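PDB 4XDN: MAU2 chromatid cohesion factor homolog from Saccharomyces cerevisiae, which forms a complex with SCC2 that is required for the association of cohesin with chromosomes, and so takes part in sister chromatid cohesion. Local coordinates for residues I232-D235 with A236-L240; Y221-Y224 with L225-R229; C207-S211 with Q212-F216; Q496-P499 with I500-C503. One frame throughout, in Å; residues are numbered along the deposited sequence.

Interaction 1 of 4, residues I232-D235 with A236-L240; sequences IPED and ALQEL
Ile232 and Leu237 meet through methyl groups at the start of helix 234-241, their side chains crossing at about a right angle. The approach is tight: Ile232 CG2 and Leu237 CD1 are 3.3 Å apart, closer than two carbons usually settle. Leu237 also has an unfavourable first torsion (chi1 -126°), so this short distance should be read with some caution. Ile232 holds CG2 anti to its own backbone N, and the same methyl comes 3.9 Å from Ala236 CB.

The polar part of the contact lies with Glu234 and Gln238, one turn apart. Glu234 OE2 receives a weak hydrogen bond from Gln238 NE2 at 3.4 Å, the carboxylate and amide planes being strongly inclined to each other. Glu234 sends CG anti to its backbone N (chi1 -175°) and then bends at the second torsion, which brings the carboxylate back toward the glutamine; Arg241 adds a long, weak ion pair to OE2.

Behind these side chains stands the first helical turn. Pro233, at the N-cap position, offers its carbonyl O to Leu237 N at 3.1 Å. Gln238 N follows with Glu234 O at 2.9 Å, then Glu239 N with Asp235 O at 2.8 Å.

The short helix and the two residues leading into it touch two longer helices. Pro233 touches Tyr221, and Glu239 touches Trp215 and Asn218, all on helix 212-228, while Ile232 and Leu240 both pack on Ile263 of helix 250-266.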
# COMPACT_ATOMS: atom_id res chain seq x y z
N ILE A 232 -11.31 -3.79 -9.86
CA ILE A 232 -10.47 -4.12 -11.00
C ILE A 232 -11.33 -4.63 -12.15
O ILE A 232 -12.06 -5.60 -11.99
CB ILE A 232 -9.41 -5.19 -10.64
CG1 ILE A 232 -8.65 -4.77 -9.38
CG2 ILE A 232 -8.45 -5.40 -11.81
CD1 ILE A 232 -7.69 -5.82 -8.86
N PRO A 233 -11.25 -3.97 -13.32
CA PRO A 233 -12.01 -4.46 -14.49
C PRO A 233 -11.65 -5.89 -14.86
O PRO A 233 -10.54 -6.34 -14.59
CB PRO A 233 -11.60 -3.49 -15.60
CG PRO A 233 -11.22 -2.25 -14.90
CD PRO A 233 -10.57 -2.69 -13.62
N GLU A 234 -12.59 -6.59 -15.47
CA GLU A 234 -12.42 -8.01 -15.79
C GLU A 234 -11.25 -8.25 -16.73
O GLU A 234 -10.48 -9.19 -16.55
CB GLU A 234 -13.71 -8.57 -16.40
CG GLU A 234 -13.68 -10.07 -16.66
CD GLU A 234 -13.42 -10.87 -15.40
OE1 GLU A 234 -13.90 -10.47 -14.32
OE2 GLU A 234 -12.72 -11.90 -15.49
N ASP A 235 -11.11 -7.39 -17.74
CA ASP A 235 -10.06 -7.56 -18.74
C ASP A 235 -8.67 -7.42 -18.12
O ASP A 235 -7.74 -8.13 -18.50
CB ASP A 235 -10.24 -6.57 -19.89
CG ASP A 235 -10.35 -5.13 -19.41
OD1 ASP A 235 -10.99 -4.90 -18.36
OD2 ASP A 235 -9.79 -4.24 -20.08
N ALA A 236 -8.53 -6.50 -17.17
CA ALA A 236 -7.27 -6.34 -16.45
C ALA A 236 -6.98 -7.57 -15.60
O ALA A 236 -5.83 -7.99 -15.46
CB ALA A 236 -7.32 -5.10 -15.57
N LEU A 237 -8.04 -8.15 -15.05
CA LEU A 237 -7.92 -9.36 -14.24
C LEU A 237 -7.46 -10.54 -15.09
O LEU A 237 -6.56 -11.28 -14.70
CB LEU A 237 -9.26 -9.69 -13.56
CG LEU A 237 -9.27 -9.88 -12.04
CD1 LEU A 237 -8.75 -8.64 -11.33
CD2 LEU A 237 -10.68 -10.21 -11.57
N GLN A 238 -8.08 -10.70 -16.26
CA GLN A 238 -7.71 -11.77 -17.18
C GLN A 238 -6.31 -11.53 -17.72
O GLN A 238 -5.55 -12.48 -17.92
CB GLN A 238 -8.71 -11.87 -18.33
CG GLN A 238 -10.10 -12.32 -17.90
CD GLN A 238 -11.06 -12.42 -19.07
OE1 GLN A 238 -10.65 -12.36 -20.23
NE2 GLN A 238 -12.35 -12.58 -18.77
N GLU A 239 -5.98 -10.27 -17.96
CA GLU A 239 -4.65 -9.91 -18.45
C GLU A 239 -3.60 -10.27 -17.41
O GLU A 239 -2.51 -10.73 -17.75
CB GLU A 239 -4.58 -8.42 -18.79
CG GLU A 239 -3.35 -8.01 -19.58
CD GLU A 239 -3.37 -8.53 -21.01
OE1 GLU A 239 -4.47 -8.70 -21.57
OE2 GLU A 239 -2.28 -8.76 -21.57
N LEU A 240 -3.94 -10.06 -16.15
CA LEU A 240 -3.05 -10.41 -15.04
C LEU A 240 -2.82 -11.91 -14.97
O LEU A 240 -1.69 -12.37 -14.81
CB LEU A 240 -3.63 -9.90 -13.71
CG LEU A 240 -2.90 -10.28 -12.42
CD1 LEU A 240 -1.51 -9.66 -12.37
CD2 LEU A 240 -3.72 -9.88 -11.21

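Interaction 2 of 4, residues Y221-Y224 with L225-R229; sequences YVNY and LLNER
Asn223 O takes the backbone N-H of Asn227 at 2.9 Å, a distance matched by Leu226 N to Val222 O one residue earlier. Leu225 N to Tyr221 O (3.0 Å) continues the same i to i+4 ladder, while the last rung, Glu228 N to Tyr224 O, is longer and more bent, at 140°.

The two asparagine amides stand on one flank, their planes 51° apart, and both reach beyond the helix. Asn223 OD1 accepts from Trp255 NE1, its ND2 bonds to the backbone of the chain of another protein, and Asn227 ND2 bonds to a polar side chain of that same chain.

Another flank is apolar. Leu225 CD1 lies over one face of the Tyr221 ring, 3.8 Å from its centroid, in a CH-pi contact. With CG trans to the backbone N (chi1 -172°), Tyr221 turns one ring face to that methyl, and Phe200 stacks on the ring as well. Reducing the tyrosine to an alanine would probably leave Leu225 CD1 without its aromatic cover and open a gap beside Phe200 and Pro233. The other leucine methyl, CD2, rests 3.8 Å from Tyr224 CE2. Val222 CG1 and Leu226 CD1 meet separately, the two side chains lying side by side and pointing the same way.

At the C-terminal end Arg229 turns to positive phi and its N bonds weakly back to Leu226 O, in the Schellman motif that commonly ends an alpha-helix.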
# COMPACT_ATOMS: atom_id res chain seq x y z
N TYR A 221 -1.10 -1.13 -13.63
CA TYR A 221 -2.52 -0.80 -13.57
C TYR A 221 -3.18 -1.45 -12.37
O TYR A 221 -3.80 -0.77 -11.55
CB TYR A 221 -3.20 -1.26 -14.86
CG TYR A 221 -4.65 -0.82 -15.02
CD1 TYR A 221 -5.14 0.29 -14.35
CD2 TYR A 221 -5.51 -1.53 -15.84
CE1 TYR A 221 -6.46 0.69 -14.51
CE2 TYR A 221 -6.83 -1.15 -15.99
CZ TYR A 221 -7.30 -0.04 -15.33
OH TYR A 221 -8.61 0.34 -15.48
N VAL A 222 -3.04 -2.77 -12.26
CA VAL A 222 -3.66 -3.52 -11.17
C VAL A 222 -3.18 -3.00 -9.82
O VAL A 222 -3.98 -2.81 -8.90
CB VAL A 222 -3.37 -5.03 -11.29
CG1 VAL A 222 -3.83 -5.78 -10.04
CG2 VAL A 222 -4.04 -5.60 -12.53
N ASN A 223 -1.88 -2.77 -9.69
CA ASN A 223 -1.32 -2.29 -8.43
C ASN A 223 -1.89 -0.92 -8.07
O ASN A 223 -2.21 -0.67 -6.91
CB ASN A 223 0.21 -2.21 -8.51
CG ASN A 223 0.88 -2.50 -7.17
OD1 ASN A 223 1.99 -3.04 -7.13
ND2 ASN A 223 0.20 -2.17 -6.07
N TYR A 224 -2.01 -0.04 -9.05
CA TYR A 224 -2.61 1.26 -8.83
C TYR A 224 -4.04 1.12 -8.30
O TYR A 224 -4.43 1.80 -7.35
CB TYR A 224 -2.62 2.10 -10.11
CG TYR A 224 -3.70 3.16 -10.13
CD1 TYR A 224 -3.53 4.36 -9.46
CD2 TYR A 224 -4.89 2.94 -10.81
CE1 TYR A 224 -4.51 5.33 -9.48
CE2 TYR A 224 -5.88 3.91 -10.82
CZ TYR A 224 -5.69 5.10 -10.16
OH TYR A 224 -6.68 6.05 -10.17
N LEU A 225 -4.82 0.24 -8.92
CA LEU A 225 -6.21 0.04 -8.54
C LEU A 225 -6.30 -0.52 -7.12
O LEU A 225 -7.16 -0.10 -6.35
CB LEU A 225 -6.90 -0.90 -9.53
CG LEU A 225 -7.08 -0.37 -10.96
CD1 LEU A 225 -7.56 -1.48 -11.88
CD2 LEU A 225 -8.06 0.80 -10.99
N LEU A 226 -5.42 -1.45 -6.79
CA LEU A 226 -5.40 -2.04 -5.45
C LEU A 226 -5.01 -1.00 -4.40
O LEU A 226 -5.55 -0.99 -3.30
CB LEU A 226 -4.44 -3.22 -5.40
CG LEU A 226 -4.93 -4.52 -6.06
CD1 LEU A 226 -3.79 -5.51 -6.18
CD2 LEU A 226 -6.08 -5.13 -5.27
N ASN A 227 -4.06 -0.13 -4.75
CA ASN A 227 -3.64 0.94 -3.85
C ASN A 227 -4.79 1.88 -3.51
O ASN A 227 -4.85 2.43 -2.41
CB ASN A 227 -2.49 1.75 -4.46
CG ASN A 227 -1.24 0.92 -4.67
OD1 ASN A 227 -1.08 -0.14 -4.07
ND2 ASN A 227 -0.34 1.41 -5.52
N GLU A 228 -5.70 2.06 -4.47
CA GLU A 228 -6.86 2.93 -4.30
C GLU A 228 -8.10 2.13 -3.91
O GLU A 228 -9.17 2.70 -3.67
CB GLU A 228 -7.12 3.71 -5.59
CG GLU A 228 -6.00 4.65 -6.00
CD GLU A 228 -5.83 5.82 -5.05
OE1 GLU A 228 -6.75 6.10 -4.26
OE2 GLU A 228 -4.76 6.48 -5.10
N ARG A 229 -7.96 0.81 -3.85
CA ARG A 229 -9.08 -0.10 -3.60
C ARG A 229 -10.21 0.11 -4.61
O ARG A 229 -11.38 -0.07 -4.27
CB ARG A 229 -9.60 0.06 -2.17
CG ARG A 229 -8.60 -0.31 -1.08
CD ARG A 229 -8.14 -1.75 -1.20
NE ARG A 229 -8.30 -2.48 0.06
CZ ARG A 229 -9.23 -3.39 0.31
NH1 ARG A 229 -10.13 -3.73 -0.61
NH2 ARG A 229 -9.27 -3.98 1.49

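Interaction 3 of 4, residues C207-S211 with Q212-F216; sequences CREKS and QWKWF
Ser211 N-caps helix 212-228, with Lys214 N as the capped donor, and it also closes a type II beta turn that begins at Arg208. Among the hydrogen bonds, Ser211 OG accepts from Lys214 N at 3.1 Å and donates to Arg208 O at 2.7 Å. A first torsion of 68° places the hydroxyl between backbone N and carbonyl carbon, within reach of both partners. Trp215 N reaches Ser211 O almost straight (173°), completing the first turn.

One salt bridge spans the junction: the extended Lys214 brings NZ to Glu209 OE2 at 2.6 Å. Glu209 OE1 lies near the carboxylate of Glu239, so the lysine probably eases the closeness of two like charges.

Aromatic contacts follow. Lys210 CA sits over the six-membered ring of Trp215, 3.7 Å from its centroid, a CH-pi contact, while Trp215 NE1 bonds to Ser242 OG. Substituting an alanine for this tryptophan is likely to uncover the Lys210 backbone and leave Ser242 OG without that donor.

Trp213, whose NE1 is held by Ser177, meets sulfur instead: Cys207 SG approaches the five-membered ring obliquely, coming within 3.6 Å of Trp213 CD1.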
# COMPACT_ATOMS: atom_id res chain seq x y z
N CYS A 207 -0.74 -1.42 -27.02
CA CYS A 207 0.41 -2.30 -26.85
C CYS A 207 0.21 -3.64 -27.56
O CYS A 207 -0.91 -4.14 -27.67
CB CYS A 207 0.69 -2.55 -25.37
SG CYS A 207 1.31 -1.12 -24.47
N ARG A 208 1.32 -4.21 -28.03
CA ARG A 208 1.32 -5.55 -28.61
C ARG A 208 0.86 -6.55 -27.56
O ARG A 208 1.35 -6.56 -26.43
CB ARG A 208 2.71 -5.91 -29.14
CG ARG A 208 2.83 -7.31 -29.72
CD ARG A 208 4.18 -7.50 -30.40
NE ARG A 208 5.30 -7.19 -29.52
CZ ARG A 208 5.92 -8.07 -28.73
NH1 ARG A 208 5.55 -9.34 -28.72
NH2 ARG A 208 6.93 -7.68 -27.96
N GLU A 209 -0.10 -7.40 -27.93
CA GLU A 209 -0.66 -8.36 -27.00
C GLU A 209 0.36 -9.45 -26.66
O GLU A 209 1.18 -9.83 -27.49
CB GLU A 209 -1.94 -8.98 -27.58
CG GLU A 209 -2.57 -10.04 -26.70
CD GLU A 209 -2.83 -9.57 -25.28
OE1 GLU A 209 -2.76 -10.40 -24.35
OE2 GLU A 209 -3.12 -8.37 -25.10
N LYS A 210 0.30 -9.93 -25.42
CA LYS A 210 1.20 -10.96 -24.91
C LYS A 210 2.67 -10.55 -25.02
O LYS A 210 3.54 -11.38 -25.27
CB LYS A 210 0.95 -12.28 -25.65
CG LYS A 210 -0.38 -12.91 -25.29
CD LYS A 210 -0.70 -14.12 -26.15
CE LYS A 210 -2.15 -14.55 -25.95
NZ LYS A 210 -2.54 -14.59 -24.51
N SER A 211 2.93 -9.26 -24.83
CA SER A 211 4.28 -8.73 -24.78
C SER A 211 4.66 -8.41 -23.34
O SER A 211 3.79 -8.13 -22.51
CB SER A 211 4.42 -7.48 -25.65
OG SER A 211 3.69 -6.40 -25.10
N GLN A 212 5.95 -8.46 -23.04
CA GLN A 212 6.46 -8.13 -21.72
C GLN A 212 6.05 -6.71 -21.33
O GLN A 212 5.72 -6.44 -20.17
CB GLN A 212 7.98 -8.27 -21.68
CG GLN A 212 8.62 -7.86 -20.36
CD GLN A 212 10.12 -8.07 -20.36
OE1 GLN A 212 10.80 -7.72 -21.32
NE2 GLN A 212 10.63 -8.65 -19.28
N TRP A 213 6.07 -5.82 -22.31
CA TRP A 213 5.75 -4.42 -22.09
C TRP A 213 4.29 -4.24 -21.66
O TRP A 213 4.01 -3.54 -20.69
CB TRP A 213 6.04 -3.63 -23.37
CG TRP A 213 5.67 -2.17 -23.30
CD1 TRP A 213 4.88 -1.49 -24.18
CD2 TRP A 213 6.10 -1.22 -22.32
NE1 TRP A 213 4.78 -0.18 -23.80
CE2 TRP A 213 5.52 0.02 -22.67
CE3 TRP A 213 6.91 -1.29 -21.19
CZ2 TRP A 213 5.72 1.17 -21.92
CZ3 TRP A 213 7.11 -0.14 -20.45
CH2 TRP A 213 6.52 1.07 -20.81
N LYS A 214 3.36 -4.88 -22.37
CA LYS A 214 1.95 -4.74 -22.03
C LYS A 214 1.64 -5.34 -20.66
O LYS A 214 0.95 -4.73 -19.85
CB LYS A 214 1.06 -5.41 -23.09
CG LYS A 214 -0.41 -5.39 -22.71
CD LYS A 214 -1.33 -5.75 -23.87
CE LYS A 214 -2.78 -5.59 -23.47
NZ LYS A 214 -3.73 -5.92 -24.56
N TRP A 215 2.17 -6.53 -20.41
CA TRP A 215 1.95 -7.21 -19.14
C TRP A 215 2.56 -6.42 -17.99
O TRP A 215 2.03 -6.43 -16.88
CB TRP A 215 2.52 -8.63 -19.18
CG TRP A 215 1.57 -9.65 -19.73
CD1 TRP A 215 0.22 -9.70 -19.53
CD2 TRP A 215 1.89 -10.77 -20.57
NE1 TRP A 215 -0.32 -10.78 -20.19
CE2 TRP A 215 0.68 -11.45 -20.83
CE3 TRP A 215 3.08 -11.26 -21.11
CZ2 TRP A 215 0.63 -12.60 -21.62
CZ3 TRP A 215 3.02 -12.40 -21.90
CH2 TRP A 215 1.81 -13.06 -22.14
N PHE A 216 3.66 -5.74 -18.25
CA PHE A 216 4.26 -4.87 -17.24
C PHE A 216 3.31 -3.71 -16.91
O PHE A 216 3.06 -3.42 -15.74
CB PHE A 216 5.60 -4.31 -17.72
CG PHE A 216 6.05 -3.10 -16.95
CD1 PHE A 216 6.49 -3.22 -15.64
CD2 PHE A 216 6.02 -1.85 -17.53
CE1 PHE A 216 6.89 -2.11 -14.93
CE2 PHE A 216 6.43 -0.73 -16.82
CZ PHE A 216 6.86 -0.86 -15.51

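Interaction 4 of 4, residues Q496-P499 with I500-C503; sequences QFNP and IWEC
The backbone changes course at Asn498: the end of a 3-10 turn at Gln496 and Phe497 gives way to an extended residue, and helix 499-513 starts with Pro499. Two helical bonds then establish the first turn. Asn498 O accepts from Glu502 N at 2.8 Å and 169°, close to linear, and Pro499 O accepts from Cys503 N at the same length, 2.8 Å. Proline lacks an N-H, but a residue in this first position needs none to start the helix.

Among the side chains, Asn498 OD1 receives Trp501 N at 3.2 Å. The donor stands above the amide plane, 38° out of it. Setting CG opposite the backbone N (chi1 -177°) brings the amide over the helix start, and ND2 is fixed by Cys266 O and Asp268 OD2. The amide also meets the indole: Asn498 CG is 3.6 Å from Trp501 CD1, and the two planes are steeply inclined to each other.

Glu502 curls back across the turn until OE2 lies 2.9 Å from Gln496 O. Both are acceptors, so this proximity might favour protonation of the carboxylate, whereas the nearby helix start would tend to oppose it.

Ile500 and Trp501 also pack against apolar side chains of another protein's chain. The whole is a classic asparagine N-cap, at a helix start that lies partly along the interface with that chain.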
# COMPACT_ATOMS: atom_id res chain seq x y z
N GLN A 496 -17.27 -3.73 -2.07
CA GLN A 496 -18.62 -4.14 -2.44
C GLN A 496 -18.62 -5.57 -2.97
O GLN A 496 -19.67 -6.20 -3.06
CB GLN A 496 -19.20 -3.20 -3.49
CG GLN A 496 -18.48 -3.24 -4.83
CD GLN A 496 -18.98 -2.18 -5.79
OE1 GLN A 496 -20.06 -2.30 -6.36
NE2 GLN A 496 -18.18 -1.13 -5.98
N PHE A 497 -17.44 -6.07 -3.32
CA PHE A 497 -17.29 -7.44 -3.80
C PHE A 497 -16.65 -8.33 -2.74
O PHE A 497 -16.30 -9.47 -3.02
CB PHE A 497 -16.45 -7.46 -5.08
CG PHE A 497 -16.96 -6.54 -6.15
CD1 PHE A 497 -18.21 -6.73 -6.71
CD2 PHE A 497 -16.18 -5.48 -6.59
CE1 PHE A 497 -18.68 -5.88 -7.69
CE2 PHE A 497 -16.65 -4.63 -7.57
CZ PHE A 497 -17.90 -4.83 -8.13
N ASN A 498 -16.51 -7.79 -1.53
CA ASN A 498 -15.98 -8.55 -0.40
C ASN A 498 -17.14 -9.10 0.42
O ASN A 498 -17.92 -8.33 0.99
CB ASN A 498 -15.07 -7.66 0.46
CG ASN A 498 -14.44 -8.41 1.61
OD1 ASN A 498 -15.12 -9.03 2.42
ND2 ASN A 498 -13.11 -8.36 1.70
N PRO A 499 -17.27 -10.44 0.50
CA PRO A 499 -18.45 -11.03 1.16
C PRO A 499 -18.56 -10.69 2.64
O PRO A 499 -19.67 -10.49 3.13
CB PRO A 499 -18.25 -12.54 0.96
CG PRO A 499 -16.80 -12.71 0.71
CD PRO A 499 -16.36 -11.48 -0.01
N ILE A 500 -17.43 -10.61 3.35
CA ILE A 500 -17.44 -10.20 4.75
C ILE A 500 -18.07 -8.82 4.88
O ILE A 500 -18.90 -8.59 5.76
CB ILE A 500 -16.01 -10.19 5.36
CG1 ILE A 500 -15.53 -11.63 5.57
CG2 ILE A 500 -15.98 -9.42 6.68
CD1 ILE A 500 -14.13 -11.76 6.13
N TRP A 501 -17.68 -7.91 4.00
CA TRP A 501 -18.19 -6.55 4.03
C TRP A 501 -19.65 -6.49 3.60
O TRP A 501 -20.46 -5.83 4.25
CB TRP A 501 -17.34 -5.64 3.14
CG TRP A 501 -16.11 -5.15 3.83
CD1 TRP A 501 -14.96 -5.85 4.05
CD2 TRP A 501 -15.90 -3.85 4.39
NE1 TRP A 501 -14.05 -5.07 4.71
CE2 TRP A 501 -14.60 -3.83 4.94
CE3 TRP A 501 -16.68 -2.70 4.49
CZ2 TRP A 501 -14.07 -2.71 5.57
CZ3 TRP A 501 -16.15 -1.58 5.12
CH2 TRP A 501 -14.86 -1.60 5.65
N GLU A 502 -19.98 -7.17 2.51
CA GLU A 502 -21.34 -7.19 2.00
C GLU A 502 -22.31 -7.80 3.01
O GLU A 502 -23.45 -7.35 3.14
CB GLU A 502 -21.42 -7.96 0.68
CG GLU A 502 -21.02 -7.14 -0.54
CD GLU A 502 -22.03 -6.05 -0.86
OE1 GLU A 502 -23.25 -6.29 -0.71
OE2 GLU A 502 -21.60 -4.95 -1.27
N CYS A 503 -21.84 -8.82 3.71
CA CYS A 503 -22.67 -9.50 4.70
C CYS A 503 -22.87 -8.60 5.92
O CYS A 503 -23.96 -8.56 6.49
CB CYS A 503 -22.05 -10.83 5.12
SG CYS A 503 -23.12 -11.83 6.19

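Overall arrangement
Interactions 3, 2 and 1 follow one another along the chain. Interactions 3 and 2 occupy the beginning and end of helix 212-228, their centres about 19 Å apart, and interaction 1 opens the next helix, which packs back on both. Interaction 4 begins another helix far along the sequence, about 33 Å from interaction 3 between centres. Interactions 2 and 4 are buried, relying on tyrosine, leucine, tryptophan and bonded amides, and both reach the second protein's chain, which interaction 3 touches only through Phe216. Interaction 1 is a surface contact with a weak polar pair, whereas interaction 3, partly buried, carries a salt bridge. Side-chain caps start the helices in interactions 3 and 4; interaction 1 has proline at that position.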